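Local atomic coordinates of EDTA monooxygenase (EDTA-degrading bacterium BNC1, PDB entry 5DQP), a protein that oxidises the chelating agent EDTA, probably as a flavin-dependent monooxygenase of the bacterial luciferase-like family that works with a partner flavin reductase. Residues 55-60 with 69-74; 95-100 with 122-127; 10-15 with 51-56; 38-43 with 387-392. All coordinates share one frame; numbering follows the deposited sequence.

Interaction 1 (55-60 with 69-74)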
loop_
_atom_site.group_PDB
_atom_site.type_symbol
_atom_site.label_atom_id
_atom_site.label_comp_id
_atom_site.label_asym_id
_atom_site.label_seq_id
_atom_site.Cartn_x
_atom_site.Cartn_y
_atom_site.Cartn_z
ATOM N N LEU A 55 3.266 11.748 2.633
ATOM C CA LEU A 55 2.156 11.656 1.701
ATOM C C LEU A 55 0.866 11.929 2.455
ATOM O O LEU A 55 0.500 11.177 3.362
ATOM C CB LEU A 55 2.118 10.276 1.033
ATOM C CG LEU A 55 3.275 9.990 0.074
ATOM C CD1 LEU A 55 3.252 8.513 -0.365
ATOM C CD2 LEU A 55 3.211 10.901 -1.134
ATOM N N ALA A 56 0.203 13.022 2.108
ATOM C CA ALA A 56 -1.159 13.261 2.559
ATOM C C ALA A 56 -2.096 12.352 1.771
ATOM O O ALA A 56 -1.734 11.820 0.719
ATOM C CB ALA A 56 -1.542 14.725 2.361
ATOM N N ASP A 57 -3.302 12.146 2.294
ATOM C CA ASP A 57 -4.258 11.336 1.554
ATOM C C ASP A 57 -5.688 11.609 2.006
ATOM O O ASP A 57 -5.948 11.866 3.180
ATOM C CB ASP A 57 -3.973 9.839 1.702
ATOM C CG ASP A 57 -4.909 8.991 0.854
ATOM O OD1 ASP A 57 -5.015 9.303 -0.353
ATOM O OD2 ASP A 57 -5.549 8.045 1.388
ATOM N N GLN A 58 -6.610 11.541 1.046
ATOM C CA GLN A 58 -8.036 11.411 1.303
ATOM C C GLN A 58 -8.528 10.457 0.228
ATOM O O GLN A 58 -8.156 10.615 -0.943
ATOM C CB GLN A 58 -8.793 12.734 1.222
ATOM C CG GLN A 58 -8.619 13.584 2.460
ATOM C CD GLN A 58 -9.388 14.866 2.356
ATOM O OE1 GLN A 58 -10.155 15.061 1.413
ATOM N NE2 GLN A 58 -9.190 15.759 3.319
ATOM N N PRO A 59 -9.322 9.459 0.583
ATOM C CA PRO A 59 -9.920 8.580 -0.453
ATOM C C PRO A 59 -11.159 9.209 -1.089
ATOM O O PRO A 59 -12.299 8.826 -0.827
ATOM C CB PRO A 59 -10.233 7.298 0.332
ATOM C CG PRO A 59 -9.791 7.564 1.799
ATOM C CD PRO A 59 -9.625 9.029 1.956
ATOM N N GLN A 60 -10.922 10.235 -1.906
ATOM C CA GLN A 60 -11.908 10.821 -2.810
ATOM C C GLN A 60 -11.170 11.492 -3.967
ATOM O O GLN A 60 -9.983 11.818 -3.859
ATOM C CB GLN A 60 -12.805 11.838 -2.098
ATOM C CG GLN A 60 -12.054 12.834 -1.231
ATOM C CD GLN A 60 -11.551 14.050 -1.974
ATOM O OE1 GLN A 60 -11.865 14.263 -3.146
ATOM N NE2 GLN A 60 -10.764 14.868 -1.285
ATOM N N PRO A 69 -5.060 16.974 -9.035
ATOM C CA PRO A 69 -5.487 16.000 -8.015
ATOM C C PRO A 69 -4.353 15.757 -7.026
ATOM O O PRO A 69 -3.224 15.476 -7.421
ATOM C CB PRO A 69 -5.809 14.743 -8.831
ATOM C CG PRO A 69 -4.987 14.867 -10.076
ATOM C CD PRO A 69 -4.828 16.347 -10.355
ATOM N N GLU A 70 -4.651 15.912 -5.738
ATOM C CA GLU A 70 -3.606 15.832 -4.721
ATOM C C GLU A 70 -3.241 14.393 -4.375
ATOM O O GLU A 70 -2.098 14.118 -3.994
ATOM C CB GLU A 70 -4.045 16.563 -3.442
ATOM C CG GLU A 70 -2.872 16.782 -2.486
ATOM C CD GLU A 70 -3.250 17.538 -1.215
ATOM O OE1 GLU A 70 -2.514 17.437 -0.193
ATOM O OE2 GLU A 70 -4.286 18.235 -1.235
ATOM N N TYR A 71 -4.189 13.468 -4.524
ATOM C CA TYR A 71 -4.049 12.092 -4.066
ATOM C C TYR A 71 -4.196 11.112 -5.227
ATOM O O TYR A 71 -5.140 10.312 -5.262
ATOM C CB TYR A 71 -5.084 11.808 -2.979
ATOM C CG TYR A 71 -5.370 12.992 -2.047
ATOM C CD1 TYR A 71 -4.396 13.468 -1.178
ATOM C CD2 TYR A 71 -6.621 13.599 -2.019
ATOM C CE1 TYR A 71 -4.650 14.525 -0.313
ATOM C CE2 TYR A 71 -6.886 14.674 -1.152
ATOM C CZ TYR A 71 -5.901 15.109 -0.301
ATOM O OH TYR A 71 -6.143 16.142 0.555
ATOM N N PRO A 72 -3.269 11.121 -6.191
ATOM C CA PRO A 72 -3.433 10.213 -7.339
ATOM C C PRO A 72 -3.262 8.722 -6.994
ATOM O O PRO A 72 -3.692 7.883 -7.797
ATOM C CB PRO A 72 -2.373 10.711 -8.346
ATOM C CG PRO A 72 -1.374 11.432 -7.512
ATOM C CD PRO A 72 -2.134 12.043 -6.369
ATOM N N PHE A 73 -2.688 8.366 -5.839
ATOM C CA PHE A 73 -2.427 6.975 -5.477
ATOM C C PHE A 73 -2.666 6.738 -3.992
ATOM O O PHE A 73 -2.472 7.634 -3.161
ATOM C CB PHE A 73 -0.985 6.547 -5.724
ATOM C CG PHE A 73 -0.585 6.524 -7.136
ATOM C CD1 PHE A 73 -1.044 5.524 -7.989
ATOM C CD2 PHE A 73 0.296 7.477 -7.622
ATOM C CE1 PHE A 73 -0.650 5.491 -9.313
ATOM C CE2 PHE A 73 0.692 7.454 -8.933
ATOM C CZ PHE A 73 0.213 6.452 -9.790
ATOM N N ASP A 74 -3.028 5.501 -3.657
ATOM C CA ASP A 74 -3.007 5.078 -2.264
ATOM C C ASP A 74 -1.610 5.289 -1.690
ATOM O O ASP A 74 -0.620 4.888 -2.317
ATOM C CB ASP A 74 -3.398 3.612 -2.105
ATOM C CG ASP A 74 -3.451 3.195 -0.637
ATOM O OD1 ASP A 74 -2.377 2.862 -0.082
ATOM O OD2 ASP A 74 -4.548 3.235 -0.029
#
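In the long loop that links strand 52-55 to helix 75-85, the ring of Tyr71 lies flat against the backbone of Asp57 and Gln58. Gln58 N stands 3.5 Å above the plane of the Tyr71 ring, over its centre, while Asp57 C sits nearer the rim on the same face. The opposite face is backed by the ring's own neighbour, with Glu70 CB 3.7 Å above the Tyr71 plane, so the phenol is sandwiched. Gln58 CB is 3.6 Å from Tyr71 CE2. Its CG, anti to the carbonyl carbon (chi1 -78°), starts an extended chain that brings the amide near Tyr71 OH, crossing at a slant, with the amide and ring planes 31° apart. Gln60 comes at the ring edge, NE2 3.9 Å from Tyr71 CE2. That amide is held by two bonds: Gln60 NE2 donates to Gln58 OE1 (2.8 Å, 155° at the hydrogen), and Gln60 OE1 is engaged by Thr62.

The loop leaves the C-terminal end of a TIM-barrel strand, where the active site lies in this fold, and Asp57 is a predicted FMN ligand. Its carboxylate stands almost perpendicular to the Tyr71 ring, with Asp57 OD1 3.6 Å from Tyr71 CB; OD2 forms a salt bridge with Arg107 of the second subunit. Asp74 N-caps helix 75-85; its OD2 lies 5.1 Å from Asp57 OD2 and bonds to Gln108 of the second subunit, while the approach of Arg107 to it is long and weak. Ala56 CB touches Tyr71 CE1 (4.1 Å) and lies close to a bound polyether, probably from the crystallisation liquor.

Interaction 2 (95-100 with 122-127)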
loop_
_atom_site.group_PDB
_atom_site.type_symbol
_atom_site.label_atom_id
_atom_site.label_comp_id
_atom_site.label_asym_id
_atom_site.label_seq_id
_atom_site.Cartn_x
_atom_site.Cartn_y
_atom_site.Cartn_z
ATOM N N ALA A 95 -3.348 7.618 6.682
ATOM C CA ALA A 95 -4.534 6.790 6.508
ATOM C C ALA A 95 -5.529 7.074 7.632
ATOM O O ALA A 95 -5.139 7.365 8.765
ATOM C CB ALA A 95 -4.177 5.303 6.462
ATOM N N SER A 96 -6.815 6.943 7.308
ATOM C CA SER A 96 -7.901 7.385 8.172
ATOM C C SER A 96 -8.289 6.328 9.205
ATOM O O SER A 96 -8.356 5.137 8.904
ATOM C CB SER A 96 -9.128 7.723 7.320
ATOM O OG SER A 96 -10.240 8.080 8.133
ATOM N N THR A 97 -8.581 6.768 10.423
ATOM C CA THR A 97 -9.185 5.850 11.384
ATOM C C THR A 97 -10.694 5.703 11.176
ATOM O O THR A 97 -11.319 4.834 11.802
ATOM C CB THR A 97 -8.917 6.316 12.825
ATOM O OG1 THR A 97 -9.390 7.657 12.983
ATOM C CG2 THR A 97 -7.422 6.248 13.146
ATOM N N SER A 98 -11.289 6.544 10.330
ATOM C CA SER A 98 -12.739 6.548 10.157
ATOM C C SER A 98 -13.188 5.467 9.191
ATOM O O SER A 98 -14.224 4.833 9.403
ATOM C CB SER A 98 -13.205 7.904 9.634
ATOM O OG SER A 98 -12.895 8.918 10.556
ATOM N N PHE A 99 -12.449 5.281 8.130
ATOM C CA PHE A 99 -12.784 4.344 7.102
ATOM C C PHE A 99 -11.571 3.503 6.761
ATOM O O PHE A 99 -11.080 3.497 5.663
ATOM C CB PHE A 99 -13.298 5.085 5.875
ATOM C CG PHE A 99 -14.397 6.039 6.185
ATOM C CD1 PHE A 99 -15.652 5.590 6.408
ATOM C CD2 PHE A 99 -14.143 7.372 6.339
ATOM C CE1 PHE A 99 -16.646 6.458 6.727
ATOM C CE2 PHE A 99 -15.130 8.248 6.647
ATOM C CZ PHE A 99 -16.389 7.793 6.844
ATOM N N SER A 100 -11.124 2.781 7.747
ATOM C CA SER A 100 -10.156 1.714 7.598
ATOM C C SER A 100 -10.565 0.586 8.536
ATOM O O SER A 100 -11.194 0.821 9.569
ATOM C CB SER A 100 -8.724 2.200 7.900
ATOM O OG SER A 100 -8.273 3.159 6.959
ATOM N N TRP A 122 3.112 6.484 10.189
ATOM C CA TRP A 122 1.695 6.575 9.862
ATOM C C TRP A 122 1.116 7.856 10.447
ATOM O O TRP A 122 1.123 8.042 11.665
ATOM C CB TRP A 122 0.945 5.348 10.380
ATOM C CG TRP A 122 -0.559 5.423 10.331
ATOM C CD1 TRP A 122 -1.332 5.940 9.335
ATOM C CD2 TRP A 122 -1.469 4.972 11.351
ATOM N NE1 TRP A 122 -2.668 5.833 9.660
ATOM C CE2 TRP A 122 -2.777 5.245 10.895
ATOM C CE3 TRP A 122 -1.300 4.367 12.599
ATOM C CZ2 TRP A 122 -3.907 4.932 11.645
ATOM C CZ3 TRP A 122 -2.419 4.053 13.344
ATOM C CH2 TRP A 122 -3.708 4.338 12.870
ATOM N N ASN A 123 0.625 8.738 9.574
ATOM C CA ASN A 123 -0.128 9.929 9.969
ATOM C C ASN A 123 -1.581 9.505 10.153
ATOM O O ASN A 123 -2.300 9.288 9.183
ATOM C CB ASN A 123 0.019 11.023 8.900
ATOM C CG ASN A 123 -0.886 12.226 9.160
ATOM O OD1 ASN A 123 -1.355 12.884 8.235
ATOM N ND2 ASN A 123 -1.121 12.515 10.422
ATOM N N ALA A 124 -2.023 9.348 11.397
ATOM C CA ALA A 124 -3.347 8.799 11.666
ATOM C C ALA A 124 -4.343 9.951 11.710
ATOM O O ALA A 124 -4.252 10.809 12.584
ATOM C CB ALA A 124 -3.340 8.014 12.974
ATOM N N VAL A 125 -5.269 10.000 10.757
ATOM C CA VAL A 125 -6.195 11.123 10.666
ATOM C C VAL A 125 -7.621 10.615 10.884
ATOM O O VAL A 125 -7.888 9.417 10.867
ATOM C CB VAL A 125 -6.083 11.877 9.319
ATOM C CG1 VAL A 125 -4.659 12.441 9.125
ATOM C CG2 VAL A 125 -6.476 10.987 8.144
ATOM N N THR A 126 -8.534 11.547 11.129
ATOM C CA THR A 126 -9.955 11.246 11.059
ATOM C C THR A 126 -10.530 11.900 9.815
ATOM O O THR A 126 -9.935 12.812 9.238
ATOM C CB THR A 126 -10.717 11.734 12.299
ATOM O OG1 THR A 126 -10.861 13.157 12.236
ATOM C CG2 THR A 126 -9.990 11.339 13.576
ATOM N N THR A 127 -11.702 11.442 9.404
ATOM C CA THR A 127 -12.302 11.909 8.164
ATOM C C THR A 127 -13.476 12.822 8.471
ATOM O O THR A 127 -14.437 12.413 9.128
ATOM C CB THR A 127 -12.765 10.751 7.286
ATOM O OG1 THR A 127 -11.647 9.919 6.946
ATOM C CG2 THR A 127 -13.393 11.305 6.040
#
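Ser96 turns OG anti to its backbone N (chi1 176°), and Thr127 sets OG1 anti to its carbonyl carbon (chi1 -60°); the two hydroxyls meet 2.6 Å apart, Ser96 OG to Thr127 OG1, in a hydrogen bond whose direction is open. Ser96 OG also accepts from Ser98 N (2.9 Å), an ST turn. Ser98 OG in turn accepts a hydrogen bond from Thr127 N (3.0 Å), so the chain leaving one strand is laced to the chain leaving the other. Phe99 adds an apolar flank, its CE2 edge 3.5 Å from Thr127 CB.

Earlier along both strands, the parallel pairing runs through Ala95 N to Asn123 O and ends with Thr97 N donating to Val125 O (2.8 Å), nearly in line with the carbonyl. Ala95 O is gripped twice: weakly by Val125 N, and by Trp122 NE1 at 3.0 Å, which approaches at 114° to the C=O bond. One face of the indole has Ala124 CB over it, toward the rim, and its CZ2 touches Thr97 CG2 at 4.0 Å. A leucine in place of Trp122 would probably leave Ala95 O with only its weak backbone donor and open a gap beside Thr97 CG2.

Asn123 bonds to Thr94, a predicted FMN ligand. With helix 102-115 connecting the strands and packing on Trp122, this is a beta-alpha-beta unit of a TIM barrel, here at the C-terminal ends of its strands.

Interaction 3 (10-15 with 51-56)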
loop_
_atom_site.group_PDB
_atom_site.type_symbol
_atom_site.label_atom_id
_atom_site.label_comp_id
_atom_site.label_asym_id
_atom_site.label_seq_id
_atom_site.Cartn_x
_atom_site.Cartn_y
_atom_site.Cartn_z
ATOM N N SER A 10 9.576 16.204 3.883
ATOM C CA SER A 10 9.183 16.810 2.611
ATOM C C SER A 10 7.878 16.204 2.107
ATOM O O SER A 10 7.809 14.993 1.874
ATOM C CB SER A 10 10.266 16.627 1.542
ATOM O OG SER A 10 10.613 15.245 1.371
ATOM N N TRP A 11 6.852 17.041 1.949
ATOM C CA TRP A 11 5.657 16.595 1.249
ATOM C C TRP A 11 6.058 16.055 -0.110
ATOM O O TRP A 11 6.931 16.606 -0.788
ATOM C CB TRP A 11 4.659 17.725 1.026
ATOM C CG TRP A 11 3.963 18.267 2.188
ATOM C CD1 TRP A 11 4.515 18.933 3.244
ATOM C CD2 TRP A 11 2.543 18.290 2.390
ATOM N NE1 TRP A 11 3.528 19.342 4.110
ATOM C CE2 TRP A 11 2.309 18.962 3.609
ATOM C CE3 TRP A 11 1.448 17.801 1.662
ATOM C CZ2 TRP A 11 1.021 19.151 4.125
ATOM C CZ3 TRP A 11 0.172 17.992 2.172
ATOM C CH2 TRP A 11 -0.032 18.659 3.393
ATOM N N LEU A 12 5.385 15.003 -0.533
ATOM C CA LEU A 12 5.701 14.398 -1.819
ATOM C C LEU A 12 4.509 14.208 -2.751
ATOM O O LEU A 12 4.690 13.675 -3.851
ATOM C CB LEU A 12 6.406 13.044 -1.612
ATOM C CG LEU A 12 7.703 12.953 -2.436
ATOM C CD1 LEU A 12 8.732 14.034 -2.040
ATOM C CD2 LEU A 12 8.323 11.569 -2.345
ATOM N N ASN A 13 3.323 14.668 -2.382
ATOM C CA ASN A 13 2.130 14.386 -3.184
ATOM C C ASN A 13 2.181 14.995 -4.583
ATOM O O ASN A 13 2.487 16.181 -4.763
ATOM C CB ASN A 13 0.889 14.916 -2.474
ATOM C CG ASN A 13 0.589 14.162 -1.211
ATOM O OD1 ASN A 13 1.240 14.357 -0.214
ATOM N ND2 ASN A 13 -0.404 13.303 -1.253
ATOM N N SER A 14 1.817 14.183 -5.569
ATOM C CA SER A 14 1.354 14.663 -6.885
ATOM C C SER A 14 2.400 15.597 -7.491
ATOM O O SER A 14 3.584 15.231 -7.554
ATOM C CB SER A 14 -0.038 15.269 -6.708
ATOM O OG SER A 14 -0.537 15.727 -7.956
ATOM N N SER A 15 2.022 16.789 -7.969
ATOM C CA SER A 15 2.909 17.645 -8.747
ATOM C C SER A 15 3.437 18.826 -7.952
ATOM O O SER A 15 4.185 19.639 -8.496
ATOM C CB SER A 15 2.182 18.154 -9.998
ATOM O OG SER A 15 0.964 18.786 -9.645
ATOM N N ASP A 51 14.797 13.685 6.504
ATOM C CA ASP A 51 14.539 12.532 7.357
ATOM C C ASP A 51 13.453 11.629 6.778
ATOM O O ASP A 51 13.573 10.402 6.847
ATOM C CB ASP A 51 14.182 12.982 8.766
ATOM C CG ASP A 51 15.340 13.673 9.440
ATOM O OD1 ASP A 51 16.350 12.983 9.715
ATOM O OD2 ASP A 51 15.257 14.899 9.656
ATOM N N ALA A 52 12.398 12.202 6.196
ATOM C CA ALA A 52 11.344 11.374 5.612
ATOM C C ALA A 52 10.561 12.183 4.586
ATOM O O ALA A 52 10.492 13.412 4.677
ATOM C CB ALA A 52 10.387 10.840 6.691
ATOM N N PHE A 53 9.976 11.486 3.604
ATOM C CA PHE A 53 8.947 12.127 2.810
ATOM C C PHE A 53 7.604 11.933 3.511
ATOM O O PHE A 53 7.457 11.126 4.432
ATOM C CB PHE A 53 8.916 11.600 1.357
ATOM C CG PHE A 53 8.621 10.104 1.231
ATOM C CD1 PHE A 53 7.321 9.638 1.235
ATOM C CD2 PHE A 53 9.655 9.185 1.095
ATOM C CE1 PHE A 53 7.047 8.283 1.141
ATOM C CE2 PHE A 53 9.400 7.830 0.980
ATOM C CZ PHE A 53 8.093 7.370 1.007
ATOM N N PHE A 54 6.622 12.709 3.084
ATOM C CA PHE A 54 5.283 12.616 3.628
ATOM C C PHE A 54 4.265 12.607 2.498
ATOM O O PHE A 54 4.374 13.378 1.538
ATOM C CB PHE A 54 5.018 13.795 4.580
ATOM C CG PHE A 54 3.571 13.969 4.952
ATOM C CD1 PHE A 54 2.919 13.002 5.693
ATOM C CD2 PHE A 54 2.880 15.114 4.594
ATOM C CE1 PHE A 54 1.605 13.154 6.058
ATOM C CE2 PHE A 54 1.539 15.291 4.971
ATOM C CZ PHE A 54 0.909 14.310 5.698
ATOM N N LEU A 55 3.266 11.748 2.633
ATOM C CA LEU A 55 2.156 11.656 1.701
ATOM C C LEU A 55 0.866 11.929 2.455
ATOM O O LEU A 55 0.500 11.177 3.362
ATOM C CB LEU A 55 2.118 10.276 1.033
ATOM C CG LEU A 55 3.275 9.990 0.074
ATOM C CD1 LEU A 55 3.252 8.513 -0.365
ATOM C CD2 LEU A 55 3.211 10.901 -1.134
ATOM N N ALA A 56 0.203 13.022 2.108
ATOM C CA ALA A 56 -1.159 13.261 2.559
ATOM C C ALA A 56 -2.096 12.352 1.771
ATOM O O ALA A 56 -1.734 11.820 0.719
ATOM C CB ALA A 56 -1.542 14.725 2.361
#
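Strands 7-11 and 52-55 pair in parallel through Ser10 N to Ala52 O (3.0 Å), Phe54 N to Ser10 O (2.8 Å) and Leu12 N to Phe54 O (2.8 Å). Beyond the last rung, Asn13 takes over with its side-chain amide. Its OD1 accepts from Ala56 N at 2.9 Å, in plane and on a lone pair, while ND2 donates to Ala56 O at 2.8 Å, reaching it from 38° above that carbonyl's plane. An alanine at Asn13 would probably leave both Ala56 backbone groups without these mates and let the chain beyond strand 52-55 drift.

These are neighbouring strands of the TIM barrel, and each face of the pair has its own packing. On one, in one of the two conformers of Trp11, Phe54 drives its CD2-CE2 edge at the indole face, a T-shaped stack with centroids of the six-membered rings 5.1 Å apart and planes at 87°; Trp11 NE1 is tied to Ser266. On the other, Leu12 CD2 rests on Phe53 CB (3.7 Å) and Leu12 CB on Leu55 CD2 (3.9 Å); Leu12 packs on helix 35-47, and Phe53 and Leu55 on helix 75-85. Ser10 OG, placed between its backbone N and carbonyl carbon (chi1 55°), is buried with no hydrogen-bond partner in the model.

Interaction 4 (38-43 with 387-392)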
loop_
_atom_site.group_PDB
_atom_site.type_symbol
_atom_site.label_atom_id
_atom_site.label_comp_id
_atom_site.label_asym_id
_atom_site.label_seq_id
_atom_site.Cartn_x
_atom_site.Cartn_y
_atom_site.Cartn_z
ATOM N N TYR A 38 7.863 10.129 -8.544
ATOM C CA TYR A 38 8.076 10.122 -7.099
ATOM C C TYR A 38 9.472 9.643 -6.740
ATOM O O TYR A 38 10.058 10.137 -5.773
ATOM C CB TYR A 38 6.999 9.268 -6.421
ATOM C CG TYR A 38 5.638 9.806 -6.793
ATOM C CD1 TYR A 38 5.067 10.855 -6.066
ATOM C CD2 TYR A 38 4.958 9.314 -7.897
ATOM C CE1 TYR A 38 3.850 11.395 -6.423
ATOM C CE2 TYR A 38 3.725 9.835 -8.268
ATOM C CZ TYR A 38 3.183 10.893 -7.530
ATOM O OH TYR A 38 1.968 11.432 -7.888
ATOM N N ILE A 39 10.031 8.709 -7.513
ATOM C CA ILE A 39 11.415 8.309 -7.278
ATOM C C ILE A 39 12.320 9.525 -7.380
ATOM O O ILE A 39 13.190 9.748 -6.529
ATOM C CB ILE A 39 11.856 7.209 -8.266
ATOM C CG1 ILE A 39 10.946 5.979 -8.187
ATOM C CG2 ILE A 39 13.319 6.807 -8.004
ATOM C CD1 ILE A 39 10.849 5.376 -6.814
ATOM N N ARG A 40 12.143 10.316 -8.447
ATOM C CA ARG A 40 12.965 11.501 -8.632
ATOM C C ARG A 40 12.917 12.394 -7.395
ATOM O O ARG A 40 13.957 12.834 -6.890
ATOM C CB ARG A 40 12.519 12.255 -9.886
ATOM C CG ARG A 40 13.364 13.498 -10.241
ATOM C CD ARG A 40 13.222 13.829 -11.758
ATOM N NE ARG A 40 13.584 15.207 -12.108
ATOM C CZ ARG A 40 13.415 15.752 -13.317
ATOM N NH1 ARG A 40 12.889 15.040 -14.316
ATOM N NH2 ARG A 40 13.764 17.025 -13.531
ATOM N N SER A 41 11.716 12.638 -6.867
ATOM C CA SER A 41 11.614 13.515 -5.706
ATOM C C SER A 41 12.187 12.863 -4.463
ATOM O O SER A 41 12.791 13.545 -3.624
ATOM C CB SER A 41 10.162 13.907 -5.458
ATOM O OG SER A 41 9.800 14.908 -6.367
ATOM N N ALA A 42 11.985 11.547 -4.301
ATOM C CA ALA A 42 12.493 10.920 -3.086
ATOM C C ALA A 42 14.016 10.846 -3.112
ATOM O O ALA A 42 14.655 10.976 -2.065
ATOM C CB ALA A 42 11.875 9.527 -2.888
ATOM N N GLU A 43 14.605 10.638 -4.298
ATOM C CA GLU A 43 16.065 10.634 -4.430
ATOM C C GLU A 43 16.654 12.035 -4.226
ATOM O O GLU A 43 17.778 12.169 -3.729
ATOM C CB GLU A 43 16.475 10.075 -5.798
ATOM C CG GLU A 43 16.416 8.531 -5.957
ATOM C CD GLU A 43 17.566 7.740 -5.257
ATOM O OE1 GLU A 43 17.632 6.500 -5.459
ATOM O OE2 GLU A 43 18.397 8.331 -4.511
ATOM N N LEU A 387 6.242 23.305 -6.258
ATOM C CA LEU A 387 6.364 22.516 -7.479
ATOM C C LEU A 387 7.304 21.355 -7.200
ATOM O O LEU A 387 8.403 21.569 -6.677
ATOM C CB LEU A 387 6.910 23.360 -8.642
ATOM C CG LEU A 387 7.178 22.590 -9.940
ATOM C CD1 LEU A 387 5.907 21.877 -10.439
ATOM C CD2 LEU A 387 7.750 23.530 -11.016
ATOM N N LEU A 388 6.866 20.135 -7.537
ATOM C CA LEU A 388 7.716 18.937 -7.450
ATOM C C LEU A 388 8.092 18.444 -8.846
ATOM O O LEU A 388 7.258 18.446 -9.749
ATOM C CB LEU A 388 7.005 17.819 -6.657
ATOM C CG LEU A 388 6.885 18.154 -5.161
ATOM C CD1 LEU A 388 5.945 17.226 -4.394
ATOM C CD2 LEU A 388 8.288 18.083 -4.577
ATOM N N PRO A 389 9.353 18.016 -9.031
ATOM C CA PRO A 389 10.434 18.037 -8.041
ATOM C C PRO A 389 11.175 19.369 -7.927
ATOM O O PRO A 389 11.959 19.526 -6.980
ATOM C CB PRO A 389 11.391 16.950 -8.553
ATOM C CG PRO A 389 11.161 16.899 -9.993
ATOM C CD PRO A 389 9.681 17.144 -10.174
ATOM N N ASP A 390 10.908 20.295 -8.864
ATOM C CA ASP A 390 11.797 21.437 -9.093
ATOM C C ASP A 390 12.070 22.218 -7.814
ATOM O O ASP A 390 13.225 22.550 -7.525
ATOM C CB ASP A 390 11.221 22.376 -10.172
ATOM C CG ASP A 390 11.111 21.706 -11.567
ATOM O OD1 ASP A 390 10.835 20.489 -11.628
ATOM O OD2 ASP A 390 11.278 22.392 -12.607
ATOM N N ALA A 391 11.020 22.547 -7.041
ATOM C CA ALA A 391 11.225 23.405 -5.868
ATOM C C ALA A 391 11.850 22.645 -4.713
ATOM O O ALA A 391 12.572 23.235 -3.903
ATOM C CB ALA A 391 9.925 24.055 -5.401
ATOM N N LEU A 392 11.616 21.339 -4.622
ATOM C CA LEU A 392 12.345 20.595 -3.608
ATOM C C LEU A 392 13.814 20.510 -3.979
ATOM O O LEU A 392 14.678 20.532 -3.104
ATOM C CB LEU A 392 11.739 19.208 -3.417
ATOM C CG LEU A 392 12.293 18.320 -2.312
ATOM C CD1 LEU A 392 12.128 19.042 -0.978
ATOM C CD2 LEU A 392 11.507 17.007 -2.345
#
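Ser41 presses its hydroxyl against the ring of Pro389, OG standing 3.4 Å from Pro389 CB and 3.6 Å from Pro389 CA. The contact is van der Waals, for no hydrogen bond crosses between the two segments. With chi1 at -78°, Ser41 OG is anti to its own carbonyl carbon and faces the chain turn, where Leu388 CD2 comes within 3.9 Å of it. One residue earlier, Arg40 stretches from CG to NE past Pro389 CG, which lies 3.6 Å from Arg40 NE, and the two side chains cross at a slant. Further along the helix, Leu392 CD2 reaches Ser41 O at 3.9 Å.

Helix 35-47 follows the first barrel strand, and helix 390-405 follows strand 380-383, which pairs with that same first strand; the contact therefore joins outer helices at the seam where the TIM barrel closes. The cis peptide before Pro389 bends the chain there, and Ala391 N already bonds back to Leu387 O. At the exposed rim Arg40 NH2 is 4.9 Å from Asp390 OD1, so any attraction is probably modest, the more so as Arg40 NH2 lies close to like-charged Arg26 NH2; Arg26 makes the salt bridge with Asp390 OD2.

From the N terminus, interaction 3 comes first: residues 10-15 and 51-56 close a loop that carries helix 35-47. That helix supplies the first half of interaction 4, whose partner at 387-392 follows strand 380-383, the last barrel strand in the chain, so the two contacts cross along the chain. Interaction 1 starts on Leu55 and Ala56, which it shares with interaction 3, and closes the short loop 55-74; Pro69 O and Ser14 OG, about 2.8 Å apart, join the two directly. Interaction 2 follows in series. Both 1 and 2 fall within the span of interaction 4. Together they tie neighbouring strands, the loop carrying a predicted FMN ligand and the barrel's closing seam.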